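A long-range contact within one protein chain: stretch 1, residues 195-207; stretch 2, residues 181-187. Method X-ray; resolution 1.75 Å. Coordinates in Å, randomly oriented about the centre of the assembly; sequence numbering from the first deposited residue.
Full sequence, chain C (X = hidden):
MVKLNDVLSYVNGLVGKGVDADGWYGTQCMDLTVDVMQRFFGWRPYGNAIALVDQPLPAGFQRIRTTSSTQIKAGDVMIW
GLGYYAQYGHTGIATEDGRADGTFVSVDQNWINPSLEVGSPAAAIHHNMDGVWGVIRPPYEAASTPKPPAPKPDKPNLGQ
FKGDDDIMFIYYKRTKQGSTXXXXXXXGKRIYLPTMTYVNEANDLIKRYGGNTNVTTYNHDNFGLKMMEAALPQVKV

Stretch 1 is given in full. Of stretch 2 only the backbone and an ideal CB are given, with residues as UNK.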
ATOM      1  N   THR C 195       9.356 -17.038  -0.111  1.00 25.57           N
ATOM      2  CA  THR C 195       9.356 -17.646  -1.424  1.00 24.71           C
ATOM      3  C   THR C 195       8.390 -16.969  -2.311  1.00 26.28           C
ATOM      4  O   THR C 195       7.523 -16.237  -1.830  1.00 23.64           O
ATOM      5  CB  THR C 195       8.968 -19.162  -1.390  1.00 28.78           C
ATOM      6  OG1 THR C 195       7.538 -19.343  -1.174  1.00 32.16           O
ATOM      7  CG2 THR C 195       9.866 -19.978  -0.365  1.00 28.26           C
ATOM      8  N   MET C 196       8.452 -17.331  -3.602  1.00 25.13           N
ATOM      9  CA  MET C 196       7.537 -16.769  -4.546  1.00 28.35           C
ATOM     10  C   MET C 196       6.126 -17.266  -4.312  1.00 24.95           C
ATOM     11  O   MET C 196       5.201 -16.600  -4.722  1.00 27.47           O
ATOM     12  CB  MET C 196       7.984 -16.978  -6.017  1.00 32.02           C
ATOM     13  CG  MET C 196       9.037 -15.940  -6.494  1.00 38.24           C
ATOM     14  SD  MET C 196       8.630 -14.147  -6.341  1.00 37.44           S
ATOM     15  CE  MET C 196       7.025 -14.107  -7.096  1.00 32.66           C
ATOM     16  N   THR C 197       5.934 -18.400  -3.677  1.00 26.82           N
ATOM     17  CA  THR C 197       4.536 -18.858  -3.394  1.00 28.87           C
ATOM     18  C   THR C 197       3.923 -18.022  -2.309  1.00 27.74           C
ATOM     19  O   THR C 197       2.738 -17.741  -2.356  1.00 23.86           O
ATOM     20  CB  THR C 197       4.493 -20.327  -2.980  1.00 33.97           C
ATOM     21  OG1 THR C 197       5.149 -21.104  -4.005  1.00 35.42           O
ATOM     22  CG2 THR C 197       2.979 -20.828  -2.808  1.00 34.03           C
ATOM     23  N   TYR C 198       4.738 -17.594  -1.339  1.00 25.43           N
ATOM     24  CA  TYR C 198       4.282 -16.606  -0.391  1.00 24.87           C
ATOM     25  C   TYR C 198       3.912 -15.283  -1.071  1.00 23.04           C
ATOM     26  O   TYR C 198       2.830 -14.745  -0.811  1.00 23.34           O
ATOM     27  CB  TYR C 198       5.248 -16.407   0.725  1.00 26.16           C
ATOM     28  CG  TYR C 198       5.200 -17.527   1.746  1.00 27.24           C
ATOM     29  CD1 TYR C 198       4.239 -17.538   2.716  1.00 28.05           C
ATOM     30  CD2 TYR C 198       6.181 -18.514   1.764  1.00 31.94           C
ATOM     31  CE1 TYR C 198       4.208 -18.575   3.667  1.00 33.59           C
ATOM     32  CE2 TYR C 198       6.166 -19.535   2.711  1.00 34.10           C
ATOM     33  CZ  TYR C 198       5.178 -19.548   3.657  1.00 34.83           C
ATOM     34  OH  TYR C 198       5.156 -20.543   4.584  1.00 37.39           O
ATOM     35  N   VAL C 199       4.723 -14.881  -2.044  1.00 22.36           N
ATOM     36  CA  VAL C 199       4.462 -13.669  -2.828  1.00 22.12           C
ATOM     37  C   VAL C 199       3.119 -13.772  -3.520  1.00 21.70           C
ATOM     38  O   VAL C 199       2.295 -12.865  -3.446  1.00 22.29           O
ATOM     39  CB  VAL C 199       5.617 -13.361  -3.786  1.00 22.59           C
ATOM     40  CG1 VAL C 199       5.234 -12.234  -4.722  1.00 25.12           C
ATOM     41  CG2 VAL C 199       6.859 -12.949  -2.955  1.00 23.43           C
ATOM     42  N   ASN C 200       2.953 -14.850  -4.267  1.00 24.27           N
ATOM     43  CA  ASN C 200       1.713 -15.076  -4.979  1.00 26.59           C
ATOM     44  C   ASN C 200       0.462 -15.106  -4.083  1.00 25.39           C
ATOM     45  O   ASN C 200      -0.605 -14.510  -4.409  1.00 22.75           O
ATOM     46  CB  ASN C 200       1.834 -16.380  -5.806  1.00 27.47           C
ATOM     47  CG  ASN C 200       2.834 -16.242  -6.977  1.00 33.36           C
ATOM     48  OD1 ASN C 200       3.258 -15.144  -7.364  1.00 29.05           O
ATOM     49  ND2 ASN C 200       3.202 -17.366  -7.534  1.00 34.04           N
ATOM     50  N   GLU C 201       0.573 -15.778  -2.966  1.00 20.63           N
ATOM     51  CA  GLU C 201      -0.543 -15.757  -2.034  1.00 25.61           C
ATOM     52  C   GLU C 201      -0.844 -14.335  -1.433  1.00 19.81           C
ATOM     53  O   GLU C 201      -2.019 -13.947  -1.227  1.00 21.03           O
ATOM     54  CB  GLU C 201      -0.343 -16.817  -0.939  1.00 25.15           C
ATOM     55  CG  GLU C 201      -0.280 -18.240  -1.487  1.00 29.76           C
ATOM     56  CD  GLU C 201      -1.644 -18.835  -1.862  1.00 32.06           C
ATOM     57  OE1 GLU C 201      -2.702 -18.199  -1.595  1.00 37.47           O
ATOM     58  OE2 GLU C 201      -1.634 -19.931  -2.456  1.00 37.26           O
ATOM     59  N   ALA C 202       0.189 -13.565  -1.092  1.00 20.93           N
ATOM     60  CA  ALA C 202      -0.017 -12.207  -0.624  1.00 23.26           C
ATOM     61  C   ALA C 202      -0.643 -11.377  -1.712  1.00 22.91           C
ATOM     62  O   ALA C 202      -1.593 -10.637  -1.415  1.00 22.59           O
ATOM     63  CB  ALA C 202       1.271 -11.568  -0.138  1.00 22.09           C
ATOM     64  N   ASN C 203      -0.218 -11.533  -2.982  1.00 21.93           N
ATOM     65  CA  ASN C 203      -0.910 -10.804  -4.052  1.00 22.16           C
ATOM     66  C   ASN C 203      -2.375 -11.213  -4.232  1.00 22.36           C
ATOM     67  O   ASN C 203      -3.244 -10.378  -4.623  1.00 22.18           O
ATOM     68  CB  ASN C 203      -0.151 -10.827  -5.382  1.00 26.25           C
ATOM     69  CG  ASN C 203       0.936  -9.757  -5.397  1.00 26.98           C
ATOM     70  OD1 ASN C 203       0.659  -8.570  -5.121  1.00 29.98           O
ATOM     71  ND2 ASN C 203       2.133 -10.147  -5.670  1.00 26.89           N
ATOM     72  N   ASP C 204      -2.660 -12.459  -3.958  1.00 24.46           N
ATOM     73  CA  ASP C 204      -4.055 -12.918  -4.015  1.00 25.45           C
ATOM     74  C   ASP C 204      -4.877 -12.279  -2.922  1.00 26.32           C
ATOM     75  O   ASP C 204      -6.016 -11.890  -3.173  1.00 25.11           O
ATOM     76  CB  ASP C 204      -4.142 -14.423  -3.932  1.00 32.55           C
ATOM     77  CG  ASP C 204      -3.654 -15.108  -5.214  1.00 38.29           C
ATOM     78  OD1 ASP C 204      -3.519 -14.420  -6.272  1.00 44.68           O
ATOM     79  OD2 ASP C 204      -3.405 -16.337  -5.152  1.00 45.49           O
ATOM     80  N   LEU C 205      -4.319 -12.165  -1.714  1.00 21.99           N
ATOM     81  CA  LEU C 205      -4.984 -11.440  -0.641  1.00 22.82           C
ATOM     82  C   LEU C 205      -5.275  -9.987  -1.041  1.00 20.94           C
ATOM     83  O   LEU C 205      -6.423  -9.494  -0.917  1.00 22.50           O
ATOM     84  CB  LEU C 205      -4.162 -11.485   0.634  1.00 21.39           C
ATOM     85  CG  LEU C 205      -3.993 -12.833   1.341  1.00 22.25           C
ATOM     86  CD1 LEU C 205      -3.064 -12.668   2.514  1.00 23.33           C
ATOM     87  CD2 LEU C 205      -5.311 -13.289   1.831  1.00 25.68           C
ATOM     88  N   ILE C 206      -4.237  -9.312  -1.562  1.00 20.79           N
ATOM     89  CA  ILE C 206      -4.391  -7.970  -2.061  1.00 21.60           C
ATOM     90  C   ILE C 206      -5.535  -7.823  -3.014  1.00 24.21           C
ATOM     91  O   ILE C 206      -6.336  -6.846  -2.889  1.00 25.47           O
ATOM     92  CB  ILE C 206      -3.077  -7.455  -2.643  1.00 23.14           C
ATOM     93  CG1 ILE C 206      -2.141  -7.219  -1.461  1.00 24.25           C
ATOM     94  CG2 ILE C 206      -3.278  -6.140  -3.416  1.00 27.66           C
ATOM     95  CD1 ILE C 206      -0.675  -6.953  -1.868  1.00 21.53           C
ATOM     96  N   LYS C 207      -5.609  -8.744  -3.955  1.00 25.33           N
ATOM     97  CA  LYS C 207      -6.715  -8.739  -4.928  1.00 30.85           C
ATOM     98  C   LYS C 207      -8.096  -8.917  -4.323  1.00 28.28           C
ATOM     99  O   LYS C 207      -9.037  -8.181  -4.673  1.00 26.38           O
ATOM    100  CB  LYS C 207      -6.509  -9.757  -6.033  1.00 35.91           C
ATOM    101  CG  LYS C 207      -5.879  -9.205  -7.307  1.00 47.95           C
ATOM    102  CD  LYS C 207      -5.989 -10.248  -8.420  1.00 59.35           C
ATOM    103  CE  LYS C 207      -4.764 -10.289  -9.329  1.00 64.17           C
ATOM    104  NZ  LYS C 207      -4.765  -9.146 -10.278  1.00 65.90           N
ATOM    105  N   UNK C 181      14.511  -8.147  -0.648  1.00 24.21           N
ATOM    106  CA  UNK C 181      13.443  -8.881   0.064  1.00 24.77           C
ATOM    107  C   UNK C 181      12.085  -8.343  -0.225  1.00 22.35           C
ATOM    108  O   UNK C 181      11.932  -7.141  -0.359  1.00 22.50           O
ATOM    109  CB  UNK C 181      13.676  -8.845   1.576  1.00 24.77           C
ATOM    110  N   UNK C 182      11.082  -9.208  -0.307  1.00 19.35           N
ATOM    111  CA  UNK C 182       9.742  -8.731  -0.457  1.00 17.69           C
ATOM    112  C   UNK C 182       9.055  -8.863   0.927  1.00 20.68           C
ATOM    113  O   UNK C 182       9.210  -9.944   1.587  1.00 19.56           O
ATOM    114  CB  UNK C 182       9.002  -9.505  -1.550  1.00 17.69           C
ATOM    115  N   UNK C 183       8.269  -7.842   1.299  1.00 19.52           N
ATOM    116  CA  UNK C 183       7.601  -7.752   2.567  1.00 17.04           C
ATOM    117  C   UNK C 183       6.132  -7.451   2.365  1.00 19.87           C
ATOM    118  O   UNK C 183       5.804  -6.752   1.441  1.00 21.74           O
ATOM    119  CB  UNK C 183       8.257  -6.686   3.447  1.00 17.04           C
ATOM    120  N   UNK C 184       5.277  -7.993   3.219  1.00 16.79           N
ATOM    121  CA  UNK C 184       3.807  -7.833   3.133  1.00 17.50           C
ATOM    122  C   UNK C 184       3.300  -7.168   4.362  1.00 19.38           C
ATOM    123  O   UNK C 184       3.552  -7.622   5.448  1.00 18.55           O
ATOM    124  CB  UNK C 184       3.100  -9.176   2.943  1.00 17.50           C
ATOM    125  N   UNK C 185       2.540  -6.097   4.177  1.00 18.12           N
ATOM    126  CA  UNK C 185       1.899  -5.402   5.260  1.00 19.59           C
ATOM    127  C   UNK C 185       0.458  -5.822   5.298  1.00 21.40           C
ATOM    128  O   UNK C 185      -0.226  -5.774   4.271  1.00 21.50           O
ATOM    129  CB  UNK C 185       2.034  -3.885   5.114  1.00 19.59           C
ATOM    130  N   UNK C 186       0.029  -6.296   6.468  1.00 21.99           N
ATOM    131  CA  UNK C 186      -1.327  -6.750   6.681  1.00 24.00           C
ATOM    132  C   UNK C 186      -1.632  -6.695   8.174  1.00 25.83           C
ATOM    133  O   UNK C 186      -0.796  -7.066   8.979  1.00 24.50           O
ATOM    134  CB  UNK C 186      -1.528  -8.162   6.126  1.00 24.00           C
ATOM    135  N   UNK C 187      -2.834  -6.239   8.495  1.00 28.08           N
ATOM    136  CA  UNK C 187      -3.284  -6.112   9.916  1.00 29.09           C
ATOM    137  C   UNK C 187      -2.371  -5.286  10.803  1.00 28.21           C
ATOM    138  O   UNK C 187      -2.223  -5.581  11.974  1.00 30.39           O
ATOM    139  CB  UNK C 187      -3.418  -7.503  10.540  1.00 29.09           C
TER

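Residues 196-207 form a helix, begun by Thr195, whose OG1 caps it by accepting weak bonds from Thr197 N and Tyr198 N. Stretch 2 is a strand up to position 186. Its CB atoms alternate, so even positions face the helix and odd ones do not.

Position 181 has extended backbone angles (-95/144). Nothing of stretch 1 lies within 5.5 Å of its ideal CB. The helix sets no preference here, and many residues would fit. The deposited residue is Glu181. It serves its own strand: its carboxylate accepts a hydrogen bond from position 183.

Position 182 points toward the helix near its first turns. Its ideal CB is 4.3 Å from Val199 CG2, and Met196 SD lies further out. Both neighbours are apolar. A medium or long chain would suit, such as Leu, Met, Gln or the aliphatic part of Lys. The residue is Gln182. Its OE1 lies 3.4 Å from Val199 CG2 and its NE2 3.8 Å from Met196 SD. These are packing contacts; no hydrogen bond crosses between the stretches.

Position 183 is out of reach of the helix, which does not choose among side chains. It is Trp183; its NE1 donates to Glu181 OE1 at 2.8 Å.

Position 184 is the centre of the contact. Its CA is 6.9 Å from Ala202 CA, and its ideal CB is 4.3 Å from Ala202 CB. The small alanine leaves room above it, with Leu205 and Ile206 a turn further along. A large apolar side chain would suit: Phe, Leu, Ile or Met. A flat ring could lie against the methyl. The residue is Phe184, with chi1 t. Ala202 CB sits over one ring face, 3.6 Å from the centroid and 7° off the normal, a CH-pi contact. Leu205 CD1 approaches CE2 of Phe184 at 3.6 Å, and Ile206 CG1 approaches its CE1 at 4.0 Å.

Position 185 is again out of reach, and its extended angles (-101/126) suit beta-branched residues among others. It is Val185.

Position 186 points toward the helix, but from further off, with nothing within 5.5 Å of its ideal CB. A long apolar chain could reach Leu205; Ile, Leu or Met would do. It is Ile186. Its CD1 meets Leu205 CD1 at 4.2 Å.

Position 187 follows the strand. Its positive phi (55/34) favours glycine, though Asn or Asp could also adopt it. It is Gly187.

Stretch 2, residues 181-187: EQWFVIG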
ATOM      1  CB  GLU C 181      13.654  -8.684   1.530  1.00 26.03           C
ATOM      2  CG  GLU C 181      14.939  -9.326   2.059  1.00 27.39           C
ATOM      3  CD  GLU C 181      15.171  -9.016   3.547  1.00 29.83           C
ATOM      4  OE1 GLU C 181      14.496  -8.131   4.163  1.00 27.12           O
ATOM      5  OE2 GLU C 181      16.107  -9.626   4.106  1.00 33.49           O
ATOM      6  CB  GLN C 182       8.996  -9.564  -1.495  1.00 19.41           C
ATOM      7  CG  GLN C 182       9.612  -9.617  -2.891  1.00 20.47           C
ATOM      8  CD  GLN C 182       8.642  -9.986  -3.979  1.00 23.08           C
ATOM      9  OE1 GLN C 182       7.416  -9.685  -3.897  1.00 22.27           O
ATOM     10  NE2 GLN C 182       9.161 -10.645  -5.024  1.00 25.80           N
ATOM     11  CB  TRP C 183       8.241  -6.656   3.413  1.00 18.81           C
ATOM     12  CG  TRP C 183       9.575  -6.996   3.941  1.00 20.18           C
ATOM     13  CD1 TRP C 183      10.750  -6.972   3.285  1.00 22.60           C
ATOM     14  CD2 TRP C 183       9.856  -7.433   5.273  1.00 20.30           C
ATOM     15  NE1 TRP C 183      11.764  -7.383   4.108  1.00 21.37           N
ATOM     16  CE2 TRP C 183      11.244  -7.639   5.355  1.00 20.89           C
ATOM     17  CE3 TRP C 183       9.054  -7.655   6.397  1.00 20.36           C
ATOM     18  CZ2 TRP C 183      11.864  -8.048   6.523  1.00 21.65           C
ATOM     19  CZ3 TRP C 183       9.666  -8.032   7.579  1.00 21.89           C
ATOM     20  CH2 TRP C 183      11.063  -8.209   7.642  1.00 19.57           C
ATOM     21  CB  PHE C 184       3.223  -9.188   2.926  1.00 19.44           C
ATOM     22  CG  PHE C 184       1.724  -9.257   2.766  1.00 18.80           C
ATOM     23  CD1 PHE C 184       1.042  -8.397   1.964  1.00 19.89           C
ATOM     24  CD2 PHE C 184       1.036 -10.280   3.394  1.00 21.63           C
ATOM     25  CE1 PHE C 184      -0.322  -8.510   1.827  1.00 22.69           C
ATOM     26  CE2 PHE C 184      -0.332 -10.429   3.249  1.00 23.90           C
ATOM     27  CZ  PHE C 184      -1.008  -9.518   2.461  1.00 24.37           C
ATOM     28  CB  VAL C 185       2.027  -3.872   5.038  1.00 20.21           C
ATOM     29  CG1 VAL C 185       1.240  -3.080   6.069  1.00 22.34           C
ATOM     30  CG2 VAL C 185       3.500  -3.525   5.038  1.00 17.62           C
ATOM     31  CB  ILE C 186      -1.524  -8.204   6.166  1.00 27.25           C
ATOM     32  CG1 ILE C 186      -2.941  -8.704   6.442  1.00 28.85           C
ATOM     33  CG2 ILE C 186      -0.489  -9.149   6.739  1.00 25.06           C
ATOM     34  CD1 ILE C 186      -3.373  -9.924   5.681  1.00 30.60           C
TER
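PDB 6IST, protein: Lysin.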